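Local atomic coordinates of putative peptidase (Bacteroides fragilis, PDB entry 5DYN), a protein that is the C-terminal part of a clostripain-family (C11) cysteine protease that probably activates the B. fragilis toxin by proteolytic cleavage. Residues B[41-55]-B[110-123]. Residues are numbered along the deposited sequence; the frame is centred on the assembly and turned at random. Where two conformers were deposited one is given.
With NA (sodium ion), chain H; NA (sodium ion), chain J.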
ATOM      1  N   ALA B  41      -5.762  -5.030   2.521  1.00 32.80           N
ATOM      2  CA  ALA B  41      -5.249  -6.366   2.245  1.00 33.19           C
ATOM      3  C   ALA B  41      -6.385  -7.346   1.984  1.00 31.86           C
ATOM      4  O   ALA B  41      -6.337  -8.120   1.029  1.00 35.68           O
ATOM      5  CB  ALA B  41      -4.387  -6.853   3.398  1.00 29.39           C
ATOM      6  N   TYR B  42      -7.413  -7.308   2.825  1.00 28.91           N
ATOM      7  CA  TYR B  42      -8.532  -8.227   2.661  1.00 32.11           C
ATOM      8  C   TYR B  42      -9.333  -7.895   1.410  1.00 31.97           C
ATOM      9  O   TYR B  42      -9.724  -8.791   0.667  1.00 35.20           O
ATOM     10  CB  TYR B  42      -9.453  -8.216   3.886  1.00 31.59           C
ATOM     11  CG  TYR B  42     -10.543  -9.266   3.801  1.00 35.46           C
ATOM     12  CD1 TYR B  42     -10.315 -10.566   4.231  1.00 37.28           C
ATOM     13  CD2 TYR B  42     -11.791  -8.961   3.271  1.00 31.66           C
ATOM     14  CE1 TYR B  42     -11.304 -11.533   4.144  1.00 33.86           C
ATOM     15  CE2 TYR B  42     -12.782  -9.921   3.178  1.00 38.54           C
ATOM     16  CZ  TYR B  42     -12.534 -11.205   3.614  1.00 41.59           C
ATOM     17  OH  TYR B  42     -13.522 -12.161   3.523  1.00 48.68           O
ATOM     18  N   ALA B  43      -9.583  -6.612   1.179  1.00 31.74           N
ATOM     19  CA  ALA B  43     -10.376  -6.196   0.028  1.00 33.43           C
ATOM     20  C   ALA B  43      -9.706  -6.578  -1.294  1.00 38.86           C
ATOM     21  O   ALA B  43     -10.385  -6.795  -2.297  1.00 39.79           O
ATOM     22  CB  ALA B  43     -10.633  -4.697   0.074  1.00 22.91           C
ATOM     23  N   LEU B  44      -8.378  -6.669  -1.288  1.00 32.82           N
ATOM     24  CA  LEU B  44      -7.632  -6.952  -2.511  1.00 36.15           C
ATOM     25  C   LEU B  44      -6.962  -8.323  -2.483  1.00 37.97           C
ATOM     26  O   LEU B  44      -6.044  -8.580  -3.262  1.00 40.31           O
ATOM     27  CB  LEU B  44      -6.570  -5.874  -2.752  1.00 33.27           C
ATOM     28  CG  LEU B  44      -7.052  -4.427  -2.899  1.00 35.37           C
ATOM     29  CD1 LEU B  44      -5.889  -3.499  -3.220  1.00 30.94           C
ATOM     30  CD2 LEU B  44      -8.135  -4.321  -3.960  1.00 31.55           C
ATOM     31  N   ARG B  45      -7.424  -9.201  -1.596  1.00 32.00           N
ATOM     32  CA  ARG B  45      -6.792 -10.506  -1.415  1.00 37.27           C
ATOM     33  C   ARG B  45      -6.880 -11.371  -2.674  1.00 35.83           C
ATOM     34  O   ARG B  45      -6.057 -12.263  -2.882  1.00 39.00           O
ATOM     35  CB  ARG B  45      -7.421 -11.243  -0.227  1.00 34.01           C
ATOM     36  CG  ARG B  45      -8.843 -11.722  -0.477  1.00 36.86           C
ATOM     37  CD  ARG B  45      -9.555 -12.071   0.815  1.00 35.36           C
ATOM     38  NE  ARG B  45     -10.900 -12.586   0.576  1.00 30.83           N
ATOM     39  CZ  ARG B  45     -11.948 -11.828   0.271  1.00 36.42           C
ATOM     40  NH1 ARG B  45     -11.812 -10.513   0.163  1.00 30.45           N
ATOM     41  NH2 ARG B  45     -13.135 -12.384   0.072  1.00 35.00           N
ATOM     42  N   ASP B  46      -7.872 -11.094  -3.514  1.00 33.51           N
ATOM     43  CA  ASP B  46      -8.112 -11.888  -4.714  1.00 36.65           C
ATOM     44  C   ASP B  46      -7.429 -11.299  -5.945  1.00 42.86           C
ATOM     45  O   ASP B  46      -7.572 -11.824  -7.049  1.00 44.16           O
ATOM     46  CB  ASP B  46      -9.616 -12.014  -4.971  1.00 37.60           C
ATOM     47  CG  ASP B  46     -10.302 -10.664  -5.096  1.00 49.81           C
ATOM     48  OD1 ASP B  46      -9.946  -9.738  -4.336  1.00 50.55           O
ATOM     49  OD2 ASP B  46     -11.199 -10.528  -5.954  1.00 55.19           O
ATOM     50  N   CYS B  47      -6.684 -10.214  -5.751  1.00 49.43           N
ATOM     51  CA  CYS B  47      -6.039  -9.522  -6.863  1.00 42.55           C
ATOM     52  C   CYS B  47      -4.580  -9.912  -7.020  1.00 40.61           C
ATOM     53  O   CYS B  47      -3.990  -9.727  -8.084  1.00 45.84           O
ATOM     54  CB  CYS B  47      -6.142  -8.011  -6.682  1.00 35.18           C
ATOM     55  SG  CYS B  47      -7.819  -7.395  -6.799  1.00 38.18           S
ATOM     56  N   GLY B  48      -3.996 -10.447  -5.958  1.00 42.20           N
ATOM     57  CA  GLY B  48      -2.593 -10.792  -5.991  1.00 40.37           C
ATOM     58  C   GLY B  48      -2.167 -11.643  -4.821  1.00 38.89           C
ATOM     59  O   GLY B  48      -2.996 -12.092  -4.031  1.00 50.08           O
ATOM     60  N   SER B  49      -0.863 -11.860  -4.711  1.00 36.39           N
ATOM     61  CA  SER B  49      -0.318 -12.710  -3.665  1.00 40.39           C
ATOM     62  C   SER B  49       0.193 -11.900  -2.475  1.00 38.30           C
ATOM     63  O   SER B  49      -0.038 -12.269  -1.327  1.00 37.14           O
ATOM     64  CB  SER B  49       0.802 -13.581  -4.231  1.00 36.04           C
ATOM     65  OG  SER B  49       0.371 -14.242  -5.407  1.00 49.86           O
ATOM     66  N   TYR B  50       0.881 -10.795  -2.750  1.00 36.45           N
ATOM     67  CA  TYR B  50       1.486 -10.005  -1.679  1.00 39.88           C
ATOM     68  C   TYR B  50       1.157  -8.517  -1.758  1.00 37.86           C
ATOM     69  O   TYR B  50       1.161  -7.921  -2.836  1.00 35.62           O
ATOM     70  CB  TYR B  50       3.002 -10.200  -1.683  1.00 38.34           C
ATOM     71  CG  TYR B  50       3.408 -11.635  -1.447  1.00 41.18           C
ATOM     72  CD1 TYR B  50       3.426 -12.169  -0.165  1.00 40.19           C
ATOM     73  CD2 TYR B  50       3.757 -12.463  -2.509  1.00 41.35           C
ATOM     74  CE1 TYR B  50       3.788 -13.483   0.056  1.00 43.75           C
ATOM     75  CE2 TYR B  50       4.120 -13.778  -2.298  1.00 39.14           C
ATOM     76  CZ  TYR B  50       4.133 -14.283  -1.012  1.00 43.67           C
ATOM     77  OH  TYR B  50       4.492 -15.591  -0.790  1.00 45.77           O
ATOM     78  N   LEU B  51       0.870  -7.930  -0.598  1.00 37.49           N
ATOM     79  CA  LEU B  51       0.624  -6.497  -0.480  1.00 34.22           C
ATOM     80  C   LEU B  51       1.843  -5.805   0.116  1.00 34.58           C
ATOM     81  O   LEU B  51       2.295  -6.162   1.203  1.00 34.49           O
ATOM     82  CB  LEU B  51      -0.610  -6.225   0.383  1.00 31.41           C
ATOM     83  CG  LEU B  51      -0.923  -4.752   0.654  1.00 30.35           C
ATOM     84  CD1 LEU B  51      -1.369  -4.055  -0.620  1.00 37.81           C
ATOM     85  CD2 LEU B  51      -1.967  -4.600   1.743  1.00 28.15           C
ATOM     86  N   ILE B  52       2.374  -4.817  -0.597  1.00 29.09           N
ATOM     87  CA  ILE B  52       3.582  -4.127  -0.159  1.00 29.32           C
ATOM     88  C   ILE B  52       3.348  -2.629   0.012  1.00 33.27           C
ATOM     89  O   ILE B  52       3.063  -1.926  -0.959  1.00 30.57           O
ATOM     90  CB  ILE B  52       4.738  -4.332  -1.155  1.00 33.77           C
ATOM     91  CG1 ILE B  52       4.817  -5.797  -1.592  1.00 35.53           C
ATOM     92  CG2 ILE B  52       6.054  -3.858  -0.553  1.00 31.58           C
ATOM     93  CD1 ILE B  52       5.721  -6.028  -2.780  1.00 40.52           C
ATOM     94  N   SER B  53       3.478  -2.149   1.245  1.00 31.41           N
ATOM     95  CA  SER B  53       3.313  -0.731   1.544  1.00 32.00           C
ATOM     96  C   SER B  53       3.730  -0.435   2.980  1.00 34.67           C
ATOM     97  O   SER B  53       4.363  -1.266   3.637  1.00 37.62           O
ATOM     98  CB  SER B  53       1.860  -0.293   1.316  1.00 33.73           C
ATOM     99  OG  SER B  53       1.726   1.115   1.395  1.00 35.43           O
ATOM    100  N   SER B  54       3.381   0.753   3.462  1.00 29.20           N
ATOM    101  CA  SER B  54       3.610   1.107   4.856  1.00 30.36           C
ATOM    102  C   SER B  54       2.280   1.273   5.565  1.00 30.06           C
ATOM    103  O   SER B  54       1.327   1.769   4.975  1.00 34.44           O
ATOM    104  CB  SER B  54       4.426   2.395   4.972  1.00 32.09           C
ATOM    105  OG  SER B  54       4.571   2.785   6.327  1.00 26.19           O
ATOM    106  N   PRO B  55       2.207   0.848   6.833  1.00 31.80           N
ATOM    107  CA  PRO B  55       0.997   1.083   7.625  1.00 32.41           C
ATOM    108  C   PRO B  55       0.868   2.558   7.994  1.00 36.41           C
ATOM    109  O   PRO B  55      -0.222   3.031   8.330  1.00 28.81           O
ATOM    110  CB  PRO B  55       1.214   0.214   8.866  1.00 32.03           C
ATOM    111  CG  PRO B  55       2.700   0.122   8.995  1.00 36.09           C
ATOM    112  CD  PRO B  55       3.227   0.097   7.586  1.00 30.62           C
ATOM    113  N   SER B 110       9.332   2.607   7.069  1.00 34.10           N
ATOM    114  CA  SER B 110       8.853   1.305   7.515  1.00 34.06           C
ATOM    115  C   SER B 110       8.088   0.621   6.383  1.00 36.39           C
ATOM    116  O   SER B 110       7.193   1.211   5.784  1.00 29.56           O
ATOM    117  CB  SER B 110       7.968   1.446   8.753  1.00 30.56           C
ATOM    118  OG  SER B 110       6.755   2.109   8.447  1.00 32.59           O
ATOM    119  N   VAL B 111       8.454  -0.623   6.087  1.00 40.95           N
ATOM    120  CA  VAL B 111       7.831  -1.373   5.002  1.00 36.85           C
ATOM    121  C   VAL B 111       7.381  -2.754   5.473  1.00 39.42           C
ATOM    122  O   VAL B 111       8.113  -3.449   6.180  1.00 36.14           O
ATOM    123  CB  VAL B 111       8.795  -1.542   3.801  1.00 39.87           C
ATOM    124  CG1 VAL B 111       8.111  -2.289   2.662  1.00 32.64           C
ATOM    125  CG2 VAL B 111       9.297  -0.192   3.323  1.00 37.56           C
ATOM    126  N   GLY B 112       6.172  -3.145   5.080  1.00 34.30           N
ATOM    127  CA  GLY B 112       5.666  -4.465   5.397  1.00 34.90           C
ATOM    128  C   GLY B 112       5.171  -5.203   4.168  1.00 34.42           C
ATOM    129  O   GLY B 112       4.734  -4.584   3.198  1.00 33.82           O
ATOM    130  N   VAL B 113       5.246  -6.528   4.198  1.00 32.66           N
ATOM    131  CA  VAL B 113       4.663  -7.341   3.137  1.00 34.28           C
ATOM    132  C   VAL B 113       3.672  -8.340   3.721  1.00 37.50           C
ATOM    133  O   VAL B 113       3.999  -9.090   4.641  1.00 38.51           O
ATOM    134  CB  VAL B 113       5.731  -8.099   2.334  1.00 39.57           C
ATOM    135  CG1 VAL B 113       5.084  -8.859   1.190  1.00 34.61           C
ATOM    136  CG2 VAL B 113       6.765  -7.141   1.799  1.00 39.49           C
ATOM    137  N   ALA B 114       2.458  -8.346   3.181  1.00 36.72           N
ATOM    138  CA  ALA B 114       1.405  -9.212   3.685  1.00 36.77           C
ATOM    139  C   ALA B 114       1.053 -10.301   2.679  1.00 35.73           C
ATOM    140  O   ALA B 114       0.886 -10.029   1.493  1.00 34.91           O
ATOM    141  CB  ALA B 114       0.167  -8.390   4.031  1.00 35.77           C
ATOM    142  N   LYS B 115       0.942 -11.535   3.164  1.00 37.68           N
ATOM    143  CA  LYS B 115       0.516 -12.652   2.327  1.00 34.64           C
ATOM    144  C   LYS B 115      -1.007 -12.651   2.197  1.00 33.99           C
ATOM    145  O   LYS B 115      -1.722 -12.933   3.158  1.00 39.74           O
ATOM    146  CB  LYS B 115       1.014 -13.978   2.909  1.00 35.19           C
ATOM    147  CG  LYS B 115       0.849 -15.174   1.982  1.00 41.91           C
ATOM    148  CD  LYS B 115       1.585 -16.399   2.515  1.00 44.16           C
ATOM    149  CE  LYS B 115       1.559 -17.539   1.506  1.00 54.86           C
ATOM    150  NZ  LYS B 115       2.425 -18.682   1.916  1.00 61.78           N
ATOM    151  N   MET B 116      -1.493 -12.325   1.005  1.00 32.02           N
ATOM    152  CA  MET B 116      -2.924 -12.147   0.765  1.00 34.75           C
ATOM    153  C   MET B 116      -3.751 -13.407   1.005  1.00 37.30           C
ATOM    154  O   MET B 116      -4.895 -13.330   1.449  1.00 35.85           O
ATOM    155  CB  MET B 116      -3.158 -11.666  -0.668  1.00 44.11           C
ATOM    156  CG  MET B 116      -2.558 -10.310  -0.986  1.00 46.01           C
ATOM    157  SD  MET B 116      -3.513  -8.955  -0.292  1.00 36.40           S
ATOM    158  CE  MET B 116      -3.374  -7.754  -1.611  1.00 32.80           C
ATOM    159  N   SER B 117      -3.176 -14.566   0.702  1.00 41.14           N
ATOM    160  CA  SER B 117      -3.916 -15.824   0.769  1.00 38.95           C
ATOM    161  C   SER B 117      -4.294 -16.189   2.200  1.00 35.21           C
ATOM    162  O   SER B 117      -5.182 -17.010   2.420  1.00 35.19           O
ATOM    163  CB  SER B 117      -3.101 -16.958   0.141  1.00 33.05           C
ATOM    164  OG  SER B 117      -1.868 -17.138   0.815  1.00 41.59           O
ATOM    165  N   GLU B 118      -3.624 -15.569   3.167  1.00 39.03           N
ATOM    166  CA  GLU B 118      -3.867 -15.855   4.578  1.00 37.37           C
ATOM    167  C   GLU B 118      -4.872 -14.893   5.212  1.00 35.81           C
ATOM    168  O   GLU B 118      -5.183 -15.006   6.398  1.00 35.39           O
ATOM    169  CB  GLU B 118      -2.551 -15.814   5.357  1.00 34.13           C
ATOM    170  CG  GLU B 118      -1.563 -16.919   4.988  1.00 35.70           C
ATOM    171  CD  GLU B 118      -1.925 -18.267   5.596  1.00 47.20           C
ATOM    172  OE1 GLU B 118      -3.020 -18.392   6.189  1.00 44.23           O
ATOM    173  OE2 GLU B 118      -1.105 -19.205   5.490  1.00 49.84           O
ATOM    174  N   LEU B 119      -5.384 -13.957   4.420  1.00 36.85           N
ATOM    175  CA  LEU B 119      -6.289 -12.931   4.934  1.00 38.90           C
ATOM    176  C   LEU B 119      -7.650 -13.492   5.351  1.00 41.07           C
ATOM    177  O   LEU B 119      -8.280 -12.984   6.282  1.00 39.17           O
ATOM    178  CB  LEU B 119      -6.478 -11.824   3.895  1.00 30.85           C
ATOM    179  CG  LEU B 119      -5.642 -10.565   4.132  1.00 31.90           C
ATOM    180  CD1 LEU B 119      -6.108  -9.851   5.396  1.00 29.16           C
ATOM    181  CD2 LEU B 119      -4.164 -10.913   4.226  1.00 26.74           C
ATOM    182  N   GLU B 120      -8.105 -14.534   4.666  1.00 34.38           N
ATOM    183  CA  GLU B 120      -9.365 -15.162   5.029  1.00 35.87           C
ATOM    184  C   GLU B 120      -9.235 -15.911   6.352  1.00 39.08           C
ATOM    185  O   GLU B 120     -10.136 -15.854   7.189  1.00 39.95           O
ATOM    186  CB  GLU B 120      -9.840 -16.094   3.917  1.00 39.47           C
ATOM    187  CG  GLU B 120     -10.204 -15.347   2.645  1.00 42.65           C
ATOM    188  CD  GLU B 120     -10.953 -16.204   1.650  1.00 45.07           C
ATOM    189  OE1 GLU B 120     -11.001 -17.438   1.843  1.00 46.16           O
ATOM    190  OE2 GLU B 120     -11.497 -15.640   0.678  1.00 38.12           O
ATOM    191  N   ASN B 121      -8.116 -16.607   6.546  1.00 36.75           N
ATOM    192  CA  ASN B 121      -7.841 -17.279   7.813  0.55 37.17           C
ATOM    193  C   ASN B 121      -7.772 -16.276   8.960  1.00 37.06           C
ATOM    194  O   ASN B 121      -8.206 -16.558  10.077  1.00 36.94           O
ATOM    195  CB  ASN B 121      -6.529 -18.071   7.740  0.55 38.65           C
ATOM    196  CG  ASN B 121      -6.601 -19.243   6.778  0.55 39.39           C
ATOM    197  OD1 ASN B 121      -7.683 -19.672   6.379  0.55 42.73           O
ATOM    198  ND2 ASN B 121      -5.439 -19.775   6.408  0.55 29.00           N
ATOM    199  N   LEU B 122      -7.217 -15.102   8.672  1.00 38.12           N
ATOM    200  CA  LEU B 122      -7.082 -14.048   9.669  1.00 37.09           C
ATOM    201  C   LEU B 122      -8.449 -13.503  10.081  1.00 39.67           C
ATOM    202  O   LEU B 122      -8.698 -13.255  11.261  1.00 37.36           O
ATOM    203  CB  LEU B 122      -6.199 -12.918   9.140  1.00 38.12           C
ATOM    204  CG  LEU B 122      -5.835 -11.827  10.148  1.00 41.36           C
ATOM    205  CD1 LEU B 122      -5.143 -12.430  11.363  1.00 29.44           C
ATOM    206  CD2 LEU B 122      -4.961 -10.768   9.491  1.00 29.44           C
ATOM    207  N   ALA B 123      -9.330 -13.322   9.100  1.00 34.56           N
ATOM    208  CA  ALA B 123     -10.689 -12.864   9.363  1.00 34.69           C
ATOM    209  C   ALA B 123     -11.439 -13.853  10.252  1.00 36.70           C
ATOM    210  O   ALA B 123     -12.199 -13.454  11.135  1.00 38.68           O
ATOM    211  CB  ALA B 123     -11.440 -12.650   8.056  1.00 27.06           C
TER
HETATM  212 NA    NA H 403      -3.551 -16.972   8.693  1.00 53.64          NA
HETATM  213 NA    NA J 405      -2.502   2.100   7.385  1.00 40.08          NA
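Met-116 reaches from the end of strand 110-115 into the curve of the loop that joins helix 38-43 to strand 50-53. Its chain, CG beside the backbone N and bent at both following torsions (chi2 -76°), brings CE to 3.7 Å from Leu-51 CB and also against Leu-44 CB, while SD lies 3.2 Å from Ala-41 O; its own amide donates to Ser-49 O (N to O 2.7 Å). Nearer the surface, Arg-45 and Glu-120 cross at roughly a right angle in a salt bridge, NE-H pointing almost straight (175°) at the anti lone pair of Glu-120 OE2, 3.1 Å from NE. NH1 turns back to Tyr-42 O. With CG between backbone N and carbonyl carbon (chi1 71°), the extended arm lays the guanidinium against one face of the Tyr-42 ring, NH1 toward the rim and CZ under the guanidinium centre. The ring edge meets Leu-119 O.

The strands pair antiparallel: Leu-51 and Ala-114 exchange two backbone bonds, and Ile-52 lies alongside Val-113, as Tyr-50 does Lys-115. At the far end Ser-54 OG and Ser-110 OG are hydrogen-bonded (3.1 Å). Pro-55 O, Phe-34 O and Ser-212 OG bind one sodium ion; Glu-118 OE1 and Ala-180 O hold another.

This central strand pair of the clostripain-family domain's mixed sheet, extended by helix-to-helix packing of Tyr-42 and Leu-119, lies between strands 25-31 and 185-196; helix 78-92 covers its Ile-52 and Val-113 face, and helix 231-236 packs against Tyr-42 and Ala-123.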